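Local coordinates for protein methylocystis parvus OBBP MbnE (Methylocystis parvus OBBP, PDB 5ICQ) that probably binds the copper-chelating peptide methanobactin in the periplasm, as a solute-binding protein of family 5 serving methanobactin transport, at residues Asp335-Met345 with Met417-Ala428; Ala393-Trp403 with Asp558-Tyr566. One frame throughout, in Å; residues are numbered along the deposited sequence.

Interaction 1. Residues Asp335-Met345 with Met417-Ala428; sequences DARLREAFGMM and MARRALDLLAAA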
loop_
_atom_site.group_PDB
_atom_site.type_symbol
_atom_site.label_atom_id
_atom_site.label_comp_id
_atom_site.label_asym_id
_atom_site.label_seq_id
_atom_site.Cartn_x
_atom_site.Cartn_y
_atom_site.Cartn_z
ATOM N N ASP A 335 9.535 -25.433 12.332
ATOM C CA ASP A 335 10.631 -25.862 11.459
ATOM C C ASP A 335 10.424 -25.301 10.048
ATOM O O ASP A 335 9.425 -25.616 9.394
ATOM C CB ASP A 335 10.719 -27.389 11.447
ATOM C CG ASP A 335 12.013 -27.914 10.801
ATOM O OD1 ASP A 335 12.519 -27.305 9.845
ATOM O OD2 ASP A 335 12.522 -28.955 11.259
ATOM N N ALA A 336 11.379 -24.490 9.571
ATOM C CA ALA A 336 11.234 -23.885 8.242
ATOM C C ALA A 336 11.163 -24.936 7.141
ATOM O O ALA A 336 10.605 -24.672 6.066
ATOM C CB ALA A 336 12.387 -22.915 7.951
ATOM N N ARG A 337 11.756 -26.111 7.370
ATOM C CA ARG A 337 11.719 -27.172 6.367
ATOM C C ARG A 337 10.313 -27.727 6.218
ATOM O O ARG A 337 9.876 -28.040 5.100
ATOM C CB ARG A 337 12.688 -28.302 6.744
ATOM C CG ARG A 337 14.166 -27.923 6.685
ATOM C CD ARG A 337 15.037 -28.999 7.329
ATOM N NE ARG A 337 14.748 -29.156 8.755
ATOM C CZ ARG A 337 15.470 -29.905 9.583
ATOM N NH1 ARG A 337 16.533 -30.563 9.127
ATOM N NH2 ARG A 337 15.130 -30.004 10.860
ATOM N N LEU A 338 9.598 -27.876 7.337
ATOM C CA LEU A 338 8.197 -28.298 7.253
ATOM C C LEU A 338 7.332 -27.224 6.604
ATOM O O LEU A 338 6.419 -27.540 5.832
ATOM C CB LEU A 338 7.662 -28.656 8.647
ATOM C CG LEU A 338 6.191 -29.112 8.735
ATOM C CD1 LEU A 338 6.014 -30.168 9.828
ATOM C CD2 LEU A 338 5.243 -27.947 9.009
ATOM N N ARG A 339 7.571 -25.948 6.930
ATOM C CA ARG A 339 6.800 -24.892 6.284
ATOM C C ARG A 339 7.037 -24.894 4.782
ATOM O O ARG A 339 6.088 -24.743 4.001
ATOM C CB ARG A 339 7.139 -23.520 6.882
ATOM C CG ARG A 339 6.894 -23.476 8.397
ATOM C CD ARG A 339 6.927 -22.060 8.981
ATOM N NE ARG A 339 8.241 -21.412 8.846
ATOM C CZ ARG A 339 9.146 -21.325 9.813
ATOM N NH1 ARG A 339 8.924 -21.913 10.998
ATOM N NH2 ARG A 339 10.285 -20.676 9.599
ATOM N N GLU A 340 8.297 -25.050 4.357
ATOM C CA GLU A 340 8.583 -25.132 2.924
ATOM C C GLU A 340 7.856 -26.310 2.285
ATOM O O GLU A 340 7.255 -26.177 1.209
ATOM C CB GLU A 340 10.091 -25.241 2.668
ATOM C CG GLU A 340 10.391 -25.471 1.177
ATOM C CD GLU A 340 11.863 -25.356 0.803
ATOM O OE1 GLU A 340 12.727 -25.323 1.700
ATOM O OE2 GLU A 340 12.151 -25.289 -0.413
ATOM N N ALA A 341 7.904 -27.479 2.935
ATOM C CA ALA A 341 7.239 -28.660 2.386
ATOM C C ALA A 341 5.732 -28.456 2.255
ATOM O O ALA A 341 5.132 -28.834 1.239
ATOM C CB ALA A 341 7.524 -29.876 3.270
ATOM N N PHE A 342 5.093 -27.884 3.281
ATOM C CA PHE A 342 3.658 -27.650 3.187
ATOM C C PHE A 342 3.343 -26.684 2.056
ATOM O O PHE A 342 2.331 -26.836 1.358
ATOM C CB PHE A 342 3.107 -27.104 4.506
ATOM C CG PHE A 342 2.801 -28.156 5.532
ATOM C CD1 PHE A 342 3.498 -29.355 5.562
ATOM C CD2 PHE A 342 1.796 -27.939 6.476
ATOM C CE1 PHE A 342 3.208 -30.319 6.529
ATOM C CE2 PHE A 342 1.503 -28.893 7.441
ATOM C CZ PHE A 342 2.213 -30.086 7.469
ATOM N N GLY A 343 4.211 -25.695 1.851
ATOM C CA GLY A 343 4.002 -24.740 0.778
ATOM C C GLY A 343 4.008 -25.381 -0.593
ATOM O O GLY A 343 3.325 -24.910 -1.503
ATOM N N MET A 344 4.770 -26.465 -0.758
ATOM C CA MET A 344 4.824 -27.171 -2.035
ATOM C C MET A 344 3.484 -27.747 -2.441
ATOM O O MET A 344 3.281 -28.055 -3.620
ATOM C CB MET A 344 5.822 -28.324 -1.964
ATOM C CG MET A 344 7.255 -27.904 -1.859
ATOM S SD MET A 344 8.281 -29.380 -1.700
ATOM C CE MET A 344 9.886 -28.587 -1.603
ATOM N N MET A 345 2.583 -27.945 -1.491
ATOM C CA MET A 345 1.350 -28.643 -1.798
ATOM C C MET A 345 0.235 -27.719 -2.260
ATOM O O MET A 345 -0.806 -28.211 -2.701
ATOM C CB MET A 345 0.894 -29.441 -0.583
ATOM C CG MET A 345 1.911 -30.489 -0.126
ATOM S SD MET A 345 2.348 -31.693 -1.410
ATOM C CE MET A 345 0.753 -32.457 -1.724
ATOM N N MET A 417 5.623 -33.853 -6.747
ATOM C CA MET A 417 5.499 -32.763 -5.784
ATOM C C MET A 417 5.267 -33.302 -4.380
ATOM O O MET A 417 5.893 -32.844 -3.416
ATOM C CB MET A 417 4.361 -31.834 -6.189
ATOM C CG MET A 417 4.489 -30.417 -5.664
ATOM S SD MET A 417 5.897 -29.525 -6.374
ATOM C CE MET A 417 7.070 -29.578 -5.044
ATOM N N ALA A 418 4.346 -34.258 -4.240
ATOM C CA ALA A 418 4.172 -34.926 -2.957
ATOM C C ALA A 418 5.468 -35.593 -2.510
ATOM O O ALA A 418 5.788 -35.605 -1.316
ATOM C CB ALA A 418 3.031 -35.943 -3.045
ATOM N N ARG A 419 6.237 -36.150 -3.453
ATOM C CA ARG A 419 7.502 -36.785 -3.088
ATOM C C ARG A 419 8.521 -35.762 -2.598
ATOM O O ARG A 419 9.264 -36.024 -1.643
ATOM C CB ARG A 419 8.060 -37.571 -4.282
ATOM C CG ARG A 419 9.519 -37.978 -4.164
ATOM C CD ARG A 419 9.736 -39.162 -3.228
ATOM N NE ARG A 419 8.623 -40.099 -3.256
ATOM C CZ ARG A 419 7.975 -40.520 -2.174
ATOM N NH1 ARG A 419 8.341 -40.100 -0.971
ATOM N NH2 ARG A 419 6.966 -41.374 -2.292
ATOM N N ARG A 420 8.590 -34.598 -3.248
ATOM C CA ARG A 420 9.502 -33.566 -2.768
ATOM C C ARG A 420 9.122 -33.118 -1.366
ATOM O O ARG A 420 9.994 -32.930 -0.507
ATOM C CB ARG A 420 9.501 -32.371 -3.713
ATOM C CG ARG A 420 10.047 -32.671 -5.088
ATOM C CD ARG A 420 9.945 -31.423 -5.966
ATOM N NE ARG A 420 10.322 -31.695 -7.348
ATOM C CZ ARG A 420 10.190 -30.810 -8.329
ATOM N NH1 ARG A 420 9.676 -29.616 -8.060
ATOM N NH2 ARG A 420 10.561 -31.121 -9.568
ATOM N N ALA A 421 7.824 -32.940 -1.122
ATOM C CA ALA A 421 7.366 -32.522 0.199
ATOM C C ALA A 421 7.684 -33.573 1.258
ATOM O O ALA A 421 8.189 -33.251 2.338
ATOM C CB ALA A 421 5.865 -32.233 0.158
ATOM N N LEU A 422 7.393 -34.840 0.969
ATOM C CA LEU A 422 7.638 -35.892 1.955
ATOM C C LEU A 422 9.122 -36.059 2.248
ATOM O O LEU A 422 9.500 -36.345 3.393
ATOM C CB LEU A 422 7.027 -37.209 1.464
ATOM C CG LEU A 422 5.500 -37.196 1.481
ATOM C CD1 LEU A 422 4.918 -38.373 0.698
ATOM C CD2 LEU A 422 5.020 -37.210 2.928
ATOM N N ASP A 423 9.985 -35.888 1.242
ATOM C CA ASP A 423 11.419 -35.980 1.498
ATOM C C ASP A 423 11.880 -34.874 2.437
ATOM O O ASP A 423 12.673 -35.118 3.354
ATOM C CB ASP A 423 12.213 -35.930 0.185
ATOM C CG ASP A 423 11.988 -37.154 -0.688
ATOM O OD1 ASP A 423 11.393 -38.143 -0.212
ATOM O OD2 ASP A 423 12.407 -37.125 -1.865
ATOM N N LEU A 424 11.402 -33.645 2.222
ATOM C CA LEU A 424 11.729 -32.554 3.136
ATOM C C LEU A 424 11.193 -32.830 4.532
ATOM O O LEU A 424 11.880 -32.594 5.535
ATOM C CB LEU A 424 11.148 -31.233 2.622
ATOM C CG LEU A 424 12.072 -30.147 2.105
ATOM C CD1 LEU A 424 11.259 -28.902 1.795
ATOM C CD2 LEU A 424 13.189 -29.852 3.103
ATOM N N LEU A 425 9.938 -33.280 4.616
ATOM C CA LEU A 425 9.344 -33.590 5.912
ATOM C C LEU A 425 10.141 -34.666 6.638
ATOM O O LEU A 425 10.348 -34.581 7.853
ATOM C CB LEU A 425 7.885 -34.011 5.724
ATOM C CG LEU A 425 7.004 -32.834 5.276
ATOM C CD1 LEU A 425 5.688 -33.280 4.646
ATOM C CD2 LEU A 425 6.767 -31.879 6.479
ATOM N N ALA A 426 10.600 -35.687 5.908
ATOM C CA ALA A 426 11.422 -36.728 6.529
ATOM C C ALA A 426 12.678 -36.137 7.159
ATOM O O ALA A 426 13.058 -36.508 8.276
ATOM C CB ALA A 426 11.776 -37.801 5.492
ATOM N N ALA A 427 13.312 -35.180 6.473
ATOM C CA ALA A 427 14.459 -34.484 7.044
ATOM C C ALA A 427 14.082 -33.689 8.289
ATOM O O ALA A 427 14.904 -33.536 9.201
ATOM C CB ALA A 427 15.088 -33.569 5.993
ATOM N N ALA A 428 12.858 -33.175 8.356
ATOM C CA ALA A 428 12.408 -32.490 9.559
ATOM C C ALA A 428 11.885 -33.447 10.614
ATOM O O ALA A 428 11.336 -32.991 11.620
ATOM C CB ALA A 428 11.333 -31.452 9.220
HETATM O O HOH W 1 11.207 -30.605 13.072
#
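Ala341 meets Ala421 where two helices, 336-343 and 417-427, pack antiparallel on one flank of the protein, far from the centre of the chain. Their axes come within 8.5 Å, at 169° between their directions. The small side chains allow this. The CA atoms of Ala341 and Ala421 lie 4.4 Å apart, and Ala341 CB touches Ala421 O at 3.6 Å. Leucines and methionines fill in around them. Leu424 sends CD1 across Glu340, touching its CG at 3.6 Å, and CD1 also meets the end methyl of Met344. Its other methyl, CD2, lies on the CB of Arg337. Leu425 turns CD2 to Leu338 CG (3.6 Å) and to the CE1 corner of the Phe342 ring. Met344 runs extended beyond CG, and Met417 crosses it at about a right angle, its CE against CB, CG and SD of Met344.

The polar part lies at the other end. Asp335 is the N-cap of its helix, with OD1 accepting from Arg337 N at 2.9 Å. Its CG stands anti to the backbone N (chi1 -168°), and the carboxylate also faces the Arg337 guanidinium. NE and NH2 of Arg337 grip it side-on through the syn lone pairs, with NH2 to OD2 at 2.8 Å. Ala427 O and Ala428 CA sit off-centre against one face of this guanidinium, and NH1 is too poorly aimed to bond Ala427 O. A water donates to both Asp335 OD2 and Ala428 O. Replacing Asp335 with an alanine would probably leave the helix start uncapped, Arg337 without its charge partner and the water without its Asp335 acceptor. The seam is therefore apolar: the two segments make no direct polar bond, the Asp335-Arg337 salt bridge stays within 335-345, and the water links Asp335 to Ala428.

Interaction 2. Residues Ala393-Trp403 with Asp558-Tyr566; sequences AVRAEILEGEW and DRVLLSGFY. With SO4 (sulfate ion), chain D.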
loop_
_atom_site.group_PDB
_atom_site.type_symbol
_atom_site.label_atom_id
_atom_site.label_comp_id
_atom_site.label_asym_id
_atom_site.label_seq_id
_atom_site.Cartn_x
_atom_site.Cartn_y
_atom_site.Cartn_z
ATOM N N ALA A 393 20.886 -17.485 6.843
ATOM C CA ALA A 393 19.613 -16.805 6.633
ATOM C C ALA A 393 18.963 -17.121 5.287
ATOM O O ALA A 393 17.738 -17.075 5.190
ATOM C CB ALA A 393 19.795 -15.292 6.766
ATOM N N VAL A 394 19.727 -17.406 4.235
ATOM C CA VAL A 394 19.157 -17.520 2.891
ATOM C C VAL A 394 19.456 -18.903 2.324
ATOM O O VAL A 394 20.609 -19.341 2.330
ATOM C CB VAL A 394 19.698 -16.422 1.954
ATOM C CG1 VAL A 394 19.100 -16.583 0.543
ATOM C CG2 VAL A 394 19.368 -15.036 2.521
ATOM N N ARG A 395 18.424 -19.577 1.818
ATOM C CA ARG A 395 18.620 -20.869 1.167
ATOM C C ARG A 395 19.314 -20.690 -0.185
ATOM O O ARG A 395 19.069 -19.713 -0.904
ATOM C CB ARG A 395 17.274 -21.578 0.983
ATOM C CG ARG A 395 16.607 -22.024 2.301
ATOM C CD ARG A 395 15.960 -23.405 2.147
ATOM N NE ARG A 395 16.957 -24.461 1.980
ATOM C CZ ARG A 395 16.684 -25.691 1.553
ATOM N NH1 ARG A 395 15.437 -26.026 1.240
ATOM N NH2 ARG A 395 17.659 -26.589 1.434
ATOM N N ALA A 396 20.169 -21.660 -0.548
ATOM C CA ALA A 396 20.933 -21.549 -1.792
ATOM C C ALA A 396 20.022 -21.349 -2.998
ATOM O O ALA A 396 20.351 -20.577 -3.907
ATOM C CB ALA A 396 21.811 -22.790 -1.994
ATOM N N GLU A 397 18.872 -22.037 -3.022
ATOM C CA GLU A 397 17.951 -21.928 -4.154
ATOM C C GLU A 397 17.460 -20.493 -4.316
ATOM O O GLU A 397 17.267 -20.005 -5.437
ATOM C CB GLU A 397 16.768 -22.889 -3.953
ATOM C CG GLU A 397 15.969 -22.639 -2.647
ATOM C CD GLU A 397 14.888 -23.678 -2.350
ATOM O OE1 GLU A 397 14.605 -24.548 -3.202
ATOM O OE2 GLU A 397 14.306 -23.609 -1.245
ATOM N N ILE A 398 17.290 -19.788 -3.203
ATOM C CA ILE A 398 16.839 -18.402 -3.254
ATOM C C ILE A 398 18.011 -17.449 -3.481
ATOM O O ILE A 398 17.880 -16.441 -4.193
ATOM C CB ILE A 398 16.059 -18.100 -1.960
ATOM C CG1 ILE A 398 14.712 -18.830 -2.023
ATOM C CG2 ILE A 398 15.873 -16.592 -1.768
ATOM C CD1 ILE A 398 13.960 -18.906 -0.711
ATOM N N LEU A 399 19.176 -17.763 -2.910
ATOM C CA LEU A 399 20.349 -16.909 -3.088
ATOM C C LEU A 399 20.724 -16.798 -4.564
ATOM O O LEU A 399 21.117 -15.728 -5.034
ATOM C CB LEU A 399 21.532 -17.451 -2.282
ATOM C CG LEU A 399 22.796 -16.576 -2.216
ATOM C CD1 LEU A 399 22.545 -15.305 -1.421
ATOM C CD2 LEU A 399 23.965 -17.356 -1.619
ATOM N N GLU A 400 20.574 -17.884 -5.318
ATOM C CA GLU A 400 20.986 -17.881 -6.717
ATOM C C GLU A 400 19.873 -17.462 -7.679
ATOM O O GLU A 400 20.108 -17.414 -8.892
ATOM C CB GLU A 400 21.537 -19.259 -7.100
ATOM C CG GLU A 400 22.725 -19.708 -6.240
ATOM C CD GLU A 400 23.848 -18.662 -6.134
ATOM O OE1 GLU A 400 24.060 -17.886 -7.092
ATOM O OE2 GLU A 400 24.533 -18.625 -5.088
ATOM N N GLY A 401 18.690 -17.125 -7.174
ATOM C CA GLY A 401 17.596 -16.700 -8.028
ATOM C C GLY A 401 16.930 -17.811 -8.816
ATOM O O GLY A 401 16.343 -17.544 -9.863
ATOM N N GLU A 402 17.025 -19.056 -8.354
ATOM C CA GLU A 402 16.393 -20.189 -9.014
ATOM C C GLU A 402 15.052 -20.571 -8.406
ATOM O O GLU A 402 14.345 -21.402 -8.988
ATOM C CB GLU A 402 17.310 -21.417 -8.969
ATOM C CG GLU A 402 18.639 -21.186 -9.641
ATOM C CD GLU A 402 19.427 -22.467 -9.815
ATOM O OE1 GLU A 402 18.987 -23.521 -9.303
ATOM O OE2 GLU A 402 20.484 -22.417 -10.471
ATOM N N TRP A 403 14.692 -20.013 -7.257
ATOM C CA TRP A 403 13.500 -20.459 -6.550
ATOM C C TRP A 403 12.251 -19.735 -7.044
ATOM O O TRP A 403 12.284 -18.551 -7.385
ATOM C CB TRP A 403 13.656 -20.238 -5.040
ATOM C CG TRP A 403 12.461 -20.697 -4.253
ATOM C CD1 TRP A 403 12.230 -21.964 -3.770
ATOM C CD2 TRP A 403 11.326 -19.908 -3.870
ATOM N NE1 TRP A 403 11.022 -22.000 -3.101
ATOM C CE2 TRP A 403 10.449 -20.754 -3.149
ATOM C CE3 TRP A 403 10.968 -18.565 -4.053
ATOM C CZ2 TRP A 403 9.241 -20.300 -2.617
ATOM C CZ3 TRP A 403 9.768 -18.117 -3.519
ATOM C CH2 TRP A 403 8.917 -18.983 -2.817
ATOM N N ASP A 558 14.298 -9.377 0.745
ATOM C CA ASP A 558 13.350 -10.295 0.114
ATOM C C ASP A 558 13.825 -11.739 0.242
ATOM O O ASP A 558 13.054 -12.627 0.625
ATOM C CB ASP A 558 13.176 -9.904 -1.365
ATOM C CG ASP A 558 11.954 -10.557 -2.035
ATOM O OD1 ASP A 558 10.923 -10.751 -1.361
ATOM O OD2 ASP A 558 12.022 -10.857 -3.259
ATOM N N ARG A 559 15.108 -11.985 -0.057
ATOM C CA ARG A 559 15.651 -13.342 0.047
ATOM C C ARG A 559 15.535 -13.895 1.460
ATOM O O ARG A 559 15.242 -15.081 1.639
ATOM C CB ARG A 559 17.118 -13.376 -0.397
ATOM C CG ARG A 559 17.325 -12.764 -1.782
ATOM C CD ARG A 559 18.709 -13.039 -2.366
ATOM N NE ARG A 559 18.936 -12.098 -3.461
ATOM C CZ ARG A 559 18.748 -12.383 -4.741
ATOM N NH1 ARG A 559 18.307 -13.596 -5.069
ATOM N NH2 ARG A 559 18.952 -11.457 -5.670
ATOM N N VAL A 560 15.801 -13.064 2.471
ATOM C CA VAL A 560 15.719 -13.546 3.853
ATOM C C VAL A 560 14.277 -13.868 4.227
ATOM O O VAL A 560 13.997 -14.908 4.835
ATOM C CB VAL A 560 16.339 -12.515 4.814
ATOM C CG1 VAL A 560 16.097 -12.922 6.267
ATOM C CG2 VAL A 560 17.854 -12.366 4.551
ATOM N N LEU A 561 13.336 -12.991 3.872
ATOM C CA LEU A 561 11.929 -13.273 4.156
ATOM C C LEU A 561 11.475 -14.552 3.469
ATOM O O LEU A 561 10.827 -15.406 4.087
ATOM C CB LEU A 561 11.055 -12.108 3.701
ATOM C CG LEU A 561 11.139 -10.804 4.492
ATOM C CD1 LEU A 561 10.146 -9.793 3.896
ATOM C CD2 LEU A 561 10.828 -11.063 5.972
ATOM N N LEU A 562 11.769 -14.683 2.175
ATOM C CA LEU A 562 11.318 -15.866 1.445
ATOM C C LEU A 562 11.938 -17.133 2.017
ATOM O O LEU A 562 11.282 -18.183 2.057
ATOM C CB LEU A 562 11.655 -15.733 -0.044
ATOM C CG LEU A 562 10.872 -14.647 -0.784
ATOM C CD1 LEU A 562 11.488 -14.368 -2.181
ATOM C CD2 LEU A 562 9.418 -15.083 -0.934
ATOM N N SER A 563 13.210 -17.062 2.436
ATOM C CA SER A 563 13.921 -18.237 2.930
ATOM C C SER A 563 13.389 -18.730 4.262
ATOM O O SER A 563 13.728 -19.848 4.662
ATOM C CB SER A 563 15.417 -17.947 3.069
ATOM O OG SER A 563 15.996 -17.804 1.790
ATOM N N GLY A 564 12.591 -17.928 4.957
ATOM C CA GLY A 564 11.957 -18.383 6.177
ATOM C C GLY A 564 10.675 -19.157 5.973
ATOM O O GLY A 564 10.218 -19.829 6.903
ATOM N N PHE A 565 10.087 -19.092 4.777
ATOM C CA PHE A 565 8.828 -19.780 4.499
ATOM C C PHE A 565 7.800 -19.479 5.587
ATOM O O PHE A 565 7.130 -20.372 6.119
ATOM C CB PHE A 565 9.067 -21.286 4.329
ATOM C CG PHE A 565 9.993 -21.580 3.189
ATOM C CD1 PHE A 565 9.501 -21.650 1.896
ATOM C CD2 PHE A 565 11.372 -21.667 3.392
ATOM C CE1 PHE A 565 10.368 -21.864 0.816
ATOM C CE2 PHE A 565 12.242 -21.881 2.324
ATOM C CZ PHE A 565 11.739 -21.978 1.036
ATOM N N TYR A 566 7.695 -18.190 5.923
ATOM C CA TYR A 566 6.701 -17.750 6.893
ATOM C C TYR A 566 5.306 -17.754 6.303
ATOM O O TYR A 566 4.319 -17.806 7.053
ATOM C CB TYR A 566 7.035 -16.345 7.399
ATOM C CG TYR A 566 8.402 -16.271 8.037
ATOM C CD1 TYR A 566 8.644 -16.848 9.280
ATOM C CD2 TYR A 566 9.456 -15.630 7.389
ATOM C CE1 TYR A 566 9.915 -16.789 9.870
ATOM C CE2 TYR A 566 10.720 -15.567 7.969
ATOM C CZ TYR A 566 10.938 -16.152 9.199
ATOM O OH TYR A 566 12.190 -16.066 9.751
HETATM S S SO4 D . 20.630 -24.729 1.765
HETATM O O1 SO4 D . 21.803 -25.494 2.178
HETATM O O2 SO4 D . 19.622 -24.774 2.821
HETATM O O3 SO4 D . 20.090 -25.304 0.536
HETATM O O4 SO4 D . 21.045 -23.352 1.531
#
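Ile398 packs from helix 396-399 onto the last turns of helix 547-563. From CB, which lies 3.8 Å from Ser563 OG, the side chain splits. CG2 is anti to the backbone N (chi1 -72° for CG1) and rests on Arg559 CB at 3.7 Å. CG1 leads the other way, along Ser563, to CD1. That methyl touches Ser563 OG, Leu562 CB and Phe565 CZ, and lies toward the rim of one face of the Trp403 ring. Phe565 turns its edge to the face of Trp403 in an offset edge-to-face pair, planes at 79°.

Polar bonds flank this packing. Arg395 N donates to Ser563 OG at 3.0 Å, while that hydroxyl donates to Arg559 O. Arg559 NH1 reaches Ile398 O at 3.0 Å, in the carbonyl plane, and Gly401 N of the Schellman turn shares this oxygen. Glu383 pairs with Arg559 NE. Arg395 NE and NH2 and Ala396 N bind a sulfate, probably from the crystallisation liquor. Both ends of the short helix are thus held: Ser563 takes the backbone N-H at its start, and Arg559 a carbonyl at its finish.

In the fold
Following the chain from the N terminus, the first of the four segments is on helix 336-343, which comes after strand 322-326. The chain then passes through helix 381-387 and residues 393-403 before helix 415-427 returns to close the loop of interaction 1. Residues 393-403 therefore lie inside that loop, but their partner 558-566 comes much later, so the two contacts cross. Interaction 2 closes a longer loop and brings the end of helix 547-563 back just before strand 567-572. The contacts touch directly. Glu340 forms a salt bridge with Arg395, and Arg339 NH2 probably bonds Gly564 O. Helix 336-343 thus joins the outer helix 415-427 to the turn leading into strand 567-572.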